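Local coordinates for endo-xylogalacturonan hydrolase A (Aspergillus tubingensis, PDB 4C2L), which hydrolyses xylogalacturonan, the xylose-substituted galacturonan backbone found in the hairy regions of pectin, at residues A[69-74]-A[103-108]. Residues are numbered along the deposited sequence; the frame is centred on the assembly and turned at random.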
ATOM      1  N   ASP A  69     -16.800   4.902 -18.447  1.00 19.50           N
ATOM      2  CA  ASP A  69     -16.581   3.663 -19.218  1.00 21.88           C
ATOM      3  C   ASP A  69     -15.539   3.882 -20.298  1.00 21.76           C
ATOM      4  O   ASP A  69     -15.713   3.457 -21.448  1.00 22.90           O
ATOM      5  CB  ASP A  69     -17.894   3.142 -19.821  1.00 24.67           C
ATOM      6  CG  ASP A  69     -18.946   2.883 -18.771  1.00 29.62           C
ATOM      7  OD1 ASP A  69     -18.660   2.117 -17.827  1.00 31.30           O
ATOM      8  OD2 ASP A  69     -20.063   3.453 -18.876  1.00 35.09           O
ATOM      9  N   CYS A  70     -14.462   4.570 -19.930  1.00 20.46           N
ATOM     10  CA  CYS A  70     -13.414   4.902 -20.881  1.00 19.95           C
ATOM     11  C   CYS A  70     -12.277   3.906 -20.758  1.00 18.79           C
ATOM     12  O   CYS A  70     -12.150   3.197 -19.750  1.00 18.12           O
ATOM     13  CB  CYS A  70     -12.899   6.330 -20.661  1.00 23.29           C
ATOM     14  SG  CYS A  70     -11.739   6.478 -19.294  1.00 28.29           S
ATOM     15  N   ASP A  71     -11.455   3.860 -21.793  1.00 17.43           N
ATOM     16  CA  ASP A  71     -10.285   2.995 -21.827  1.00 17.25           C
ATOM     17  C   ASP A  71      -9.067   3.871 -22.125  1.00 16.62           C
ATOM     18  O   ASP A  71      -8.975   4.479 -23.194  1.00 16.63           O
ATOM     19  CB  ASP A  71     -10.505   1.914 -22.898  1.00 18.72           C
ATOM     20  CG  ASP A  71      -9.334   0.943 -23.040  1.00 20.54           C
ATOM     21  OD1 ASP A  71      -8.466   0.827 -22.138  1.00 20.64           O
ATOM     22  OD2 ASP A  71      -9.306   0.257 -24.087  1.00 22.05           O
ATOM     23  N   ILE A  72      -8.158   3.969 -21.158  1.00 14.82           N
ATOM     24  CA  ILE A  72      -6.945   4.771 -21.301  1.00 14.73           C
ATOM     25  C   ILE A  72      -5.752   3.831 -21.484  1.00 14.70           C
ATOM     26  O   ILE A  72      -5.312   3.167 -20.539  1.00 14.56           O
ATOM     27  CB  ILE A  72      -6.727   5.682 -20.069  1.00 15.02           C
ATOM     28  CG1 ILE A  72      -7.983   6.519 -19.804  1.00 15.48           C
ATOM     29  CG2 ILE A  72      -5.505   6.565 -20.253  1.00 15.17           C
ATOM     30  CD1 ILE A  72      -7.948   7.328 -18.511  1.00 16.28           C
ATOM     31  N   GLN A  73      -5.242   3.777 -22.705  1.00 13.94           N
ATOM     32  CA  GLN A  73      -4.154   2.850 -23.046  1.00 14.58           C
ATOM     33  C   GLN A  73      -2.821   3.572 -22.999  1.00 14.87           C
ATOM     34  O   GLN A  73      -2.493   4.400 -23.858  1.00 14.49           O
ATOM     35  CB  GLN A  73      -4.407   2.190 -24.407  1.00 15.16           C
ATOM     36  CG  GLN A  73      -5.786   1.545 -24.464  1.00 16.30           C
ATOM     37  CD  GLN A  73      -6.114   0.915 -25.808  1.00 16.55           C
ATOM     38  OE1 GLN A  73      -5.317   0.979 -26.762  1.00 17.13           O
ATOM     39  NE2 GLN A  73      -7.304   0.323 -25.896  1.00 16.48           N
ATOM     40  N   VAL A  74      -2.052   3.269 -21.964  1.00 14.62           N
ATOM     41  CA  VAL A  74      -0.761   3.912 -21.768  1.00 14.63           C
ATOM     42  C   VAL A  74       0.302   2.964 -22.298  1.00 14.92           C
ATOM     43  O   VAL A  74       0.593   1.942 -21.661  1.00 14.19           O
ATOM     44  CB  VAL A  74      -0.519   4.220 -20.275  1.00 14.86           C
ATOM     45  CG1 VAL A  74       0.787   4.992 -20.083  1.00 14.78           C
ATOM     46  CG2 VAL A  74      -1.716   4.975 -19.678  1.00 15.09           C
ATOM     47  N   LYS A 103     -10.655   1.928 -17.438  1.00 16.52           N
ATOM     48  CA  LYS A 103      -9.514   1.034 -17.602  1.00 17.43           C
ATOM     49  C   LYS A 103      -8.300   1.921 -17.823  1.00 16.63           C
ATOM     50  O   LYS A 103      -8.271   2.722 -18.759  1.00 17.04           O
ATOM     51  CB  LYS A 103      -9.708   0.092 -18.791  1.00 19.97           C
ATOM     52  CG  LYS A 103     -11.032  -0.661 -18.772  1.00 23.35           C
ATOM     53  CD  LYS A 103     -11.179  -1.523 -20.023  1.00 27.55           C
ATOM     54  CE  LYS A 103     -12.615  -1.996 -20.218  1.00 31.42           C
ATOM     55  NZ  LYS A 103     -13.445  -0.917 -20.827  1.00 36.11           N
ATOM     56  N   LEU A 104      -7.320   1.805 -16.943  1.00 14.34           N
ATOM     57  CA  LEU A 104      -6.066   2.519 -17.097  1.00 14.47           C
ATOM     58  C   LEU A 104      -5.038   1.434 -17.249  1.00 14.71           C
ATOM     59  O   LEU A 104      -4.695   0.744 -16.277  1.00 14.44           O
ATOM     60  CB  LEU A 104      -5.767   3.394 -15.870  1.00 14.51           C
ATOM     61  CG  LEU A 104      -4.429   4.154 -15.827  1.00 15.25           C
ATOM     62  CD1 LEU A 104      -4.346   5.209 -16.919  1.00 14.94           C
ATOM     63  CD2 LEU A 104      -4.225   4.828 -14.474  1.00 15.24           C
ATOM     64  N   ARG A 105      -4.565   1.247 -18.468  1.00 13.80           N
ATOM     65  CA  ARG A 105      -3.823   0.010 -18.727  1.00 13.90           C
ATOM     66  C   ARG A 105      -2.783   0.140 -19.799  1.00 14.24           C
ATOM     67  O   ARG A 105      -2.901   0.981 -20.679  1.00 14.09           O
ATOM     68  CB  ARG A 105      -4.809  -1.095 -19.077  1.00 14.19           C
ATOM     69  CG  ARG A 105      -5.705  -0.792 -20.270  1.00 14.96           C
ATOM     70  CD  ARG A 105      -6.663  -1.963 -20.460  1.00 16.33           C
ATOM     71  NE  ARG A 105      -7.508  -1.780 -21.623  1.00 16.69           N
ATOM     72  CZ  ARG A 105      -8.170  -2.771 -22.211  1.00 17.33           C
ATOM     73  NH1 ARG A 105      -8.052  -4.014 -21.745  1.00 17.22           N
ATOM     74  NH2 ARG A 105      -8.930  -2.517 -23.261  1.00 18.98           N
ATOM     75  N   SER A 106      -1.749  -0.687 -19.718  1.00 14.08           N
ATOM     76  CA  SER A 106      -0.831  -0.829 -20.829  1.00 14.37           C
ATOM     77  C   SER A 106      -1.123  -2.175 -21.464  1.00 14.65           C
ATOM     78  O   SER A 106      -1.042  -3.204 -20.793  1.00 15.77           O
ATOM     79  CB  SER A 106       0.631  -0.762 -20.382  1.00 13.96           C
ATOM     80  OG  SER A 106       1.477  -0.987 -21.509  1.00 13.94           O
ATOM     81  N   LEU A 107      -1.529  -2.160 -22.728  1.00 14.91           N
ATOM     82  CA  LEU A 107      -1.836  -3.412 -23.428  1.00 15.49           C
ATOM     83  C   LEU A 107      -0.582  -4.039 -24.036  1.00 15.75           C
ATOM     84  O   LEU A 107      -0.555  -5.238 -24.310  1.00 16.51           O
ATOM     85  CB  LEU A 107      -2.952  -3.214 -24.466  1.00 15.76           C
ATOM     86  CG  LEU A 107      -4.367  -2.988 -23.913  1.00 17.20           C
ATOM     87  CD1 LEU A 107      -5.369  -2.728 -25.037  1.00 17.43           C
ATOM     88  CD2 LEU A 107      -4.816  -4.173 -23.048  1.00 18.81           C
ATOM     89  N   THR A 108       0.465  -3.242 -24.228  1.00 16.17           N
ATOM     90  CA  THR A 108       1.740  -3.786 -24.710  1.00 16.02           C
ATOM     91  C   THR A 108       2.639  -4.215 -23.570  1.00 16.61           C
ATOM     92  O   THR A 108       3.547  -5.040 -23.755  1.00 17.01           O
ATOM     93  CB  THR A 108       2.529  -2.779 -25.573  1.00 16.43           C
ATOM     94  OG1 THR A 108       2.927  -1.667 -24.756  1.00 16.34           O
ATOM     95  CG2 THR A 108       1.692  -2.295 -26.758  1.00 16.60           C
TER
HETATM   96  O   HOH W   1     -14.188   1.246 -19.280  1.00 27.43           O
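Asp-71 and Arg-105 meet on the outer face of two neighbouring parallel strands, 70-74 and 102-105, stacked as successive rungs of the right-handed parallel beta-helix of glycoside hydrolase family 28. Arg-105 grips the carboxylate side-on: NE reaches OD1 of Asp-71 at 2.8 Å, on the syn side but well out of the carboxylate plane, while NH2 gives OD2 of Asp-71 a nearly straight bond of 2.9 Å (172°). Carboxylate and guanidinium planes are turned 54° apart. NH2 comes to OD2 from above one face of the carboxylate, and Gln-73 NE2 donates to the same oxygen from the other face, at 2.7 Å; three N-H groups thus hold the carboxylate, which should restrain its rotation. Lys-103 CD covers the guanidinium centre on one face, Leu-107 CD2 lies toward the rim on the other. As in any parallel pair, Ile-72 bonds through both its N and its O to the residues either side of its register mate Leu-104: Ile-72 N to Lys-103 O (2.7 Å), and Arg-105 N to Ile-72 O (2.9 Å). The other face turns into the coil interior, where Leu-104 CD1 lies 3.8 Å from CG2 of Ile-72 and equally far from CG2 of Val-74. Beyond strand 70-74, strand 47-50 continues the stack; Phe-50 touches Ile-72.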